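Local coordinates for protein proline dehydrogenase (Bradyrhizobium japonicum USDA 110, PDB 3HAZ) that probably oxidises proline to glutamate in two steps, as a bifunctional flavoenzyme that joins an FAD-dependent proline dehydrogenase to an NAD-dependent aldehyde dehydrogenase, at residues A664-Q669 and E694-L699; V680-A685 and L709-G714. One frame throughout, in Å; residues are numbered along the deposited sequence.

Contact 1 (A664-Q669 and E694-L699); sequences AIFLGQ and EAVALL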
loop_
_atom_site.group_PDB
_atom_site.type_symbol
_atom_site.label_atom_id
_atom_site.label_comp_id
_atom_site.label_asym_id
_atom_site.label_seq_id
_atom_site.Cartn_x
_atom_site.Cartn_y
_atom_site.Cartn_z
ATOM N N ALA A 664 30.026 -11.521 30.574
ATOM C CA ALA A 664 28.750 -11.285 29.891
ATOM C C ALA A 664 27.618 -10.889 30.833
ATOM O O ALA A 664 26.852 -9.979 30.536
ATOM C CB ALA A 664 28.347 -12.493 29.042
ATOM N N ILE A 665 27.505 -11.580 31.959
ATOM C CA ILE A 665 26.465 -11.261 32.925
ATOM C C ILE A 665 26.818 -9.960 33.621
ATOM O O ILE A 665 25.946 -9.139 33.908
ATOM C CB ILE A 665 26.289 -12.389 33.955
ATOM C CG1 ILE A 665 25.543 -13.556 33.314
ATOM C CG2 ILE A 665 25.525 -11.887 35.181
ATOM C CD1 ILE A 665 25.249 -14.675 34.272
ATOM N N PHE A 666 28.110 -9.776 33.879
ATOM C CA PHE A 666 28.600 -8.512 34.407
ATOM C C PHE A 666 28.146 -7.356 33.522
ATOM O O PHE A 666 27.515 -6.414 34.002
ATOM C CB PHE A 666 30.127 -8.510 34.525
ATOM C CG PHE A 666 30.689 -7.182 34.949
ATOM C CD1 PHE A 666 30.761 -6.844 36.292
ATOM C CD2 PHE A 666 31.104 -6.255 34.002
ATOM C CE1 PHE A 666 31.261 -5.610 36.689
ATOM C CE2 PHE A 666 31.603 -5.014 34.390
ATOM C CZ PHE A 666 31.681 -4.692 35.733
ATOM N N LEU A 667 28.464 -7.440 32.232
ATOM C CA LEU A 667 28.145 -6.378 31.278
ATOM C C LEU A 667 26.658 -6.293 30.952
ATOM O O LEU A 667 26.129 -5.206 30.739
ATOM C CB LEU A 667 28.949 -6.550 29.985
ATOM C CG LEU A 667 30.384 -6.028 30.042
ATOM C CD1 LEU A 667 31.101 -6.253 28.721
ATOM C CD2 LEU A 667 30.376 -4.550 30.410
ATOM N N GLY A 668 25.993 -7.442 30.897
ATOM C CA GLY A 668 24.565 -7.464 30.645
ATOM C C GLY A 668 23.826 -6.605 31.660
ATOM O O GLY A 668 23.075 -5.701 31.296
ATOM N N GLN A 669 24.053 -6.883 32.939
ATOM C CA GLN A 669 23.386 -6.155 34.012
ATOM C C GLN A 669 23.769 -4.681 34.001
ATOM O O GLN A 669 22.921 -3.813 34.176
ATOM C CB GLN A 669 23.733 -6.774 35.368
ATOM C CG GLN A 669 23.312 -8.231 35.488
ATOM C CD GLN A 669 23.427 -8.757 36.897
ATOM O OE1 GLN A 669 22.529 -9.437 37.382
ATOM N NE2 GLN A 669 24.534 -8.443 37.567
ATOM N N GLU A 694 38.570 -4.666 33.496
ATOM C CA GLU A 694 38.831 -4.473 32.072
ATOM C C GLU A 694 37.558 -4.041 31.341
ATOM O O GLU A 694 37.587 -3.152 30.493
ATOM C CB GLU A 694 39.386 -5.753 31.444
ATOM C CG GLU A 694 40.794 -6.119 31.897
ATOM C CD GLU A 694 41.876 -5.379 31.129
ATOM O OE1 GLU A 694 41.563 -4.363 30.474
ATOM O OE2 GLU A 694 43.045 -5.818 31.180
ATOM N N ALA A 695 36.443 -4.679 31.678
ATOM C CA ALA A 695 35.163 -4.361 31.059
ATOM C C ALA A 695 34.754 -2.915 31.338
ATOM O O ALA A 695 34.371 -2.176 30.429
ATOM C CB ALA A 695 34.088 -5.326 31.546
ATOM N N VAL A 696 34.834 -2.517 32.603
ATOM C CA VAL A 696 34.493 -1.154 32.995
ATOM C C VAL A 696 35.351 -0.130 32.250
ATOM O O VAL A 696 34.833 0.855 31.725
ATOM C CB VAL A 696 34.626 -0.955 34.521
ATOM C CG1 VAL A 696 34.567 0.527 34.881
ATOM C CG2 VAL A 696 33.532 -1.730 35.249
ATOM N N ALA A 697 36.659 -0.363 32.198
ATOM C CA ALA A 697 37.542 0.554 31.482
ATOM C C ALA A 697 37.144 0.611 30.010
ATOM O O ALA A 697 37.214 1.662 29.371
ATOM C CB ALA A 697 39.009 0.137 31.639
ATOM N N LEU A 698 36.706 -0.525 29.479
ATOM C CA LEU A 698 36.270 -0.580 28.092
ATOM C C LEU A 698 34.991 0.228 27.890
ATOM O O LEU A 698 34.843 0.927 26.887
ATOM C CB LEU A 698 36.078 -2.036 27.639
ATOM C CG LEU A 698 35.695 -2.277 26.176
ATOM C CD1 LEU A 698 36.122 -3.670 25.718
ATOM C CD2 LEU A 698 34.200 -2.070 25.962
ATOM N N LEU A 699 34.064 0.130 28.840
ATOM C CA LEU A 699 32.820 0.887 28.758
ATOM C C LEU A 699 33.088 2.387 28.810
ATOM O O LEU A 699 32.482 3.154 28.063
ATOM C CB LEU A 699 31.862 0.494 29.879
ATOM C CG LEU A 699 31.069 -0.803 29.691
ATOM C CD1 LEU A 699 30.248 -1.078 30.934
ATOM C CD2 LEU A 699 30.169 -0.708 28.469
#

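Contact 2 (V680-A685 and L709-G714); sequences VVAKPA and LYLVTG. With NAD (nicotinamide-adenine-dinucleotide), chain D.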
loop_
_atom_site.group_PDB
_atom_site.type_symbol
_atom_site.label_atom_id
_atom_site.label_comp_id
_atom_site.label_asym_id
_atom_site.label_seq_id
_atom_site.Cartn_x
_atom_site.Cartn_y
_atom_site.Cartn_z
ATOM N N VAL A 680 25.606 3.560 37.764
ATOM C CA VAL A 680 25.808 2.230 38.312
ATOM C C VAL A 680 27.043 2.113 39.203
ATOM O O VAL A 680 28.112 2.642 38.885
ATOM C CB VAL A 680 25.903 1.180 37.180
ATOM C CG1 VAL A 680 26.057 -0.217 37.755
ATOM C CG2 VAL A 680 24.677 1.260 36.284
ATOM N N VAL A 681 26.873 1.435 40.332
ATOM C CA VAL A 681 28.000 0.938 41.105
ATOM C C VAL A 681 27.989 -0.583 40.988
ATOM O O VAL A 681 27.026 -1.240 41.392
ATOM C CB VAL A 681 27.935 1.370 42.586
ATOM C CG1 VAL A 681 29.072 0.728 43.375
ATOM C CG2 VAL A 681 28.002 2.896 42.699
ATOM N N ALA A 682 29.051 -1.134 40.411
ATOM C CA ALA A 682 29.122 -2.565 40.128
ATOM C C ALA A 682 30.126 -3.265 41.033
ATOM O O ALA A 682 31.268 -2.818 41.168
ATOM C CB ALA A 682 29.497 -2.789 38.665
ATOM N N LYS A 683 29.701 -4.361 41.657
ATOM C CA LYS A 683 30.618 -5.193 42.431
ATOM C C LYS A 683 30.670 -6.598 41.852
ATOM O O LYS A 683 29.686 -7.338 41.909
ATOM C CB LYS A 683 30.229 -5.256 43.912
ATOM C CG LYS A 683 31.335 -5.847 44.789
ATOM C CD LYS A 683 30.786 -6.650 45.951
ATOM C CE LYS A 683 30.381 -8.048 45.522
ATOM N NZ LYS A 683 31.521 -9.017 45.529
ATOM N N PRO A 684 31.826 -6.966 41.284
ATOM C CA PRO A 684 31.986 -8.283 40.661
ATOM C C PRO A 684 32.251 -9.344 41.715
ATOM O O PRO A 684 32.586 -9.014 42.854
ATOM C CB PRO A 684 33.230 -8.102 39.796
ATOM C CG PRO A 684 34.045 -7.067 40.530
ATOM C CD PRO A 684 33.060 -6.162 41.230
ATOM N N ALA A 685 32.099 -10.605 41.334
ATOM C CA ALA A 685 32.456 -11.713 42.205
ATOM C C ALA A 685 33.917 -11.597 42.618
ATOM O O ALA A 685 34.773 -11.200 41.823
ATOM C CB ALA A 685 32.207 -13.036 41.504
ATOM N N LEU A 709 29.551 5.324 36.113
ATOM C CA LEU A 709 29.896 3.921 36.337
ATOM C C LEU A 709 31.120 3.742 37.232
ATOM O O LEU A 709 32.218 4.170 36.876
ATOM C CB LEU A 709 30.140 3.219 34.994
ATOM C CG LEU A 709 30.633 1.768 35.048
ATOM C CD1 LEU A 709 29.589 0.858 35.689
ATOM C CD2 LEU A 709 30.994 1.270 33.652
ATOM N N TYR A 710 30.929 3.093 38.378
ATOM C CA TYR A 710 32.025 2.828 39.307
ATOM C C TYR A 710 32.155 1.348 39.644
ATOM O O TYR A 710 31.160 0.662 39.874
ATOM C CB TYR A 710 31.855 3.641 40.599
ATOM C CG TYR A 710 31.931 5.132 40.374
ATOM C CD1 TYR A 710 30.837 5.833 39.885
ATOM C CD2 TYR A 710 33.097 5.838 40.638
ATOM C CE1 TYR A 710 30.899 7.196 39.674
ATOM C CE2 TYR A 710 33.170 7.210 40.423
ATOM C CZ TYR A 710 32.064 7.879 39.940
ATOM O OH TYR A 710 32.117 9.238 39.717
ATOM N N LEU A 711 33.392 0.866 39.677
ATOM C CA LEU A 711 33.664 -0.502 40.091
ATOM C C LEU A 711 34.125 -0.533 41.544
ATOM O O LEU A 711 35.066 0.165 41.917
ATOM C CB LEU A 711 34.741 -1.129 39.210
ATOM C CG LEU A 711 34.917 -2.633 39.414
ATOM C CD1 LEU A 711 33.788 -3.383 38.714
ATOM C CD2 LEU A 711 36.274 -3.090 38.899
ATOM N N VAL A 712 33.453 -1.340 42.357
ATOM C CA VAL A 712 33.872 -1.574 43.732
ATOM C C VAL A 712 34.096 -3.067 43.933
ATOM O O VAL A 712 33.174 -3.862 43.768
ATOM C CB VAL A 712 32.811 -1.091 44.732
ATOM C CG1 VAL A 712 33.172 -1.528 46.138
ATOM C CG2 VAL A 712 32.663 0.423 44.658
ATOM N N THR A 713 35.321 -3.448 44.278
ATOM C CA THR A 713 35.636 -4.858 44.494
ATOM C C THR A 713 35.644 -5.235 45.971
ATOM O O THR A 713 35.833 -4.386 46.845
ATOM C CB THR A 713 36.993 -5.248 43.879
ATOM O OG1 THR A 713 38.030 -4.442 44.456
ATOM C CG2 THR A 713 36.966 -5.057 42.365
ATOM N N GLY A 714 35.445 -6.522 46.236
ATOM C CA GLY A 714 35.442 -7.033 47.592
ATOM C C GLY A 714 34.586 -8.275 47.718
ATOM O O GLY A 714 34.168 -8.860 46.716
HETATM P PA NAD D . 26.805 -15.992 45.265
HETATM O O1A NAD D . 25.332 -15.870 45.976
HETATM O O2A NAD D . 27.682 -16.848 46.081
HETATM O O5B NAD D . 27.440 -14.452 45.164
HETATM C C5B NAD D . 27.418 -13.778 43.912
HETATM C C4B NAD D . 27.651 -12.269 44.083
HETATM O O4B NAD D . 26.956 -11.652 45.233
HETATM C C3B NAD D . 29.154 -11.843 44.343
HETATM O O3B NAD D . 29.730 -10.821 43.589
HETATM C C2B NAD D . 29.192 -11.799 45.868
HETATM O O2B NAD D . 30.364 -11.380 46.532
HETATM C C1B NAD D . 27.920 -11.118 46.136
HETATM N N9A NAD D . 27.480 -11.323 47.524
HETATM C C8A NAD D . 27.779 -12.366 48.341
HETATM N N7A NAD D . 27.127 -12.144 49.589
HETATM C C5A NAD D . 26.417 -10.925 49.500
HETATM C C6A NAD D . 25.622 -10.240 50.413
HETATM N N6A NAD D . 25.410 -10.793 51.740
HETATM N N1A NAD D . 25.044 -9.062 50.063
HETATM C C2A NAD D . 25.248 -8.541 48.797
HETATM N N3A NAD D . 26.031 -9.212 47.897
HETATM C C4A NAD D . 26.617 -10.408 48.252
HETATM O O3 NAD D . 26.660 -16.582 43.701
HETATM P PN NAD D . 28.012 -17.171 42.911
HETATM O O1N NAD D . 28.780 -18.274 43.895
HETATM O O2N NAD D . 28.917 -16.068 42.583
HETATM O O5D NAD D . 27.556 -17.934 41.499
HETATM C C5D NAD D . 26.867 -19.175 41.559
HETATM C C4D NAD D . 25.336 -19.005 41.652
HETATM O O4D NAD D . 24.734 -17.922 40.818
HETATM C C3D NAD D . 24.371 -20.247 41.427
HETATM O O3D NAD D . 23.484 -20.627 42.452
HETATM C C2D NAD D . 23.800 -19.895 40.036
HETATM O O2D NAD D . 22.827 -20.711 39.413
HETATM C C1D NAD D . 23.592 -18.441 40.168
HETATM N N1N NAD D . 23.506 -17.864 38.821
HETATM C C2N NAD D . 22.242 -17.700 38.223
HETATM C C3N NAD D . 22.150 -17.144 36.876
HETATM C C7N NAD D . 20.767 -16.953 36.227
HETATM O O7N NAD D . 20.676 -16.318 35.239
HETATM N N7N NAD D . 19.576 -17.431 36.900
HETATM C C4N NAD D . 23.383 -16.762 36.144
HETATM C C5N NAD D . 24.636 -16.924 36.740
HETATM C C6N NAD D . 24.734 -17.484 38.107
HETATM O O HOH W 1 35.118 -8.060 43.950
#

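Contact 1 (A664-Q669 and E694-L699)
Two helices of the Rossmann-type NAD-binding domain, the part of the aldehyde dehydrogenase fold that holds the dinucleotide, pack here on one face of its largely parallel sheet. The axes of 664-669 and 694-699 run in roughly the same direction, crossing at -38°, and stay 10.8 Å apart at their closest. At this separation, long side chains bridge the space; no hydrogen bond crosses it. Phe666 swings its ring out with CG anti to the backbone N (chi1 175°) and meets Val696 edge-on: CG2 of Val696 lies in the plane of the ring, 3.5 Å from Phe666 CZ, and the two side chains cross at about a right angle. Phe666 CE2 is 3.8 Å from Ala695 CB. A methyl suits that position because Ala695 points toward the first helix and meets both Phe666 and Leu667, whose CD2 stands 4.0 Å from Ala695 CB. The CA atoms of Leu667 and Ala695 are 7.3 Å apart, the nearest such pair. On the side facing the sheet, Phe666 and Val696 both touch Leu711 of strand 709-711, while helix 571-587 covers Leu667 and Leu699. The ring of Phe666 also touches Ser657, a residue of the NAD site, and Ile665 one position earlier touches the dinucleotide itself. Leu667 and Leu699 share the same extended form, CG anti to the carbonyl carbon and chi2 near 180°, and they meet tip to tip, Leu667 CD2 lying 3.5 Å from Leu699 CD1.

Contact 2 (V680-A685 and L709-G714)
In the Rossmann-type NAD-binding domain, strands 680-683 and 709-711 are parallel neighbours joined by a beta-alpha-beta crossover. Three nearly straight backbone bonds zip them together: Tyr710 N to Val680 O, Ala682 N to Tyr710 O (2.8 Å, N-H...O angle 173°) and Val712 N to Ala682 O. Val681 and Val712, beta-branched and well suited to extended chain, cross obliquely with Val681 CG1 3.8 Å from Val712 CG2. Where the pairing ends, Leu711 CD1 lies 3.8 Å from Pro684 CD.

Lys683, at the C-terminal end of its strand, leads to the cofactor. Lys683 CB lies 3.3 Å from Val712 O, and CG is anti to the backbone N; CD runs on toward Gly714, and bends at chi2, chi3 and chi4 curl the chain so that CE comes 3.4 Å from NAD O3B. The buried ammonium NZ then donates to Gly714 O, above that carbonyl's plane, to Pro684 O, and to the adenosine ribose through O2B at 2.8 Å and, weakly, O3B. A methionine here would remove this charged donor and would probably weaken the hold on the ribose and the tie between the two strand ends. Gly714 has backbone angles at which any side chain would collide with the carbonyl oxygen of Thr713, and a water bridges the same ends, accepting from Gly714 N at 2.8 Å and donating to Pro684 O.

In the fold
From the N terminus, the chain enters helix 664-675, turns into strand 679-683, climbs through helix 689-702 and returns as strand 709-711. Contact 1 closes the loop from the first helix to the second and spans strand 679-683; contact 2 closes that from the first strand to the second and spans helix 689-702. The loops cross: contact 1 ends inside the loop of contact 2, which starts inside that of contact 1 and ends beyond it. They fix two helices against two strands: Leu699 CD1 lies 3.7 Å from Leu709 CD2, and Phe666 CE1 packs on Ala682 CB. Contact 1 forms part of the apolar layer under the sheet; in contact 2 the end of strand 679-683 reaches NAD.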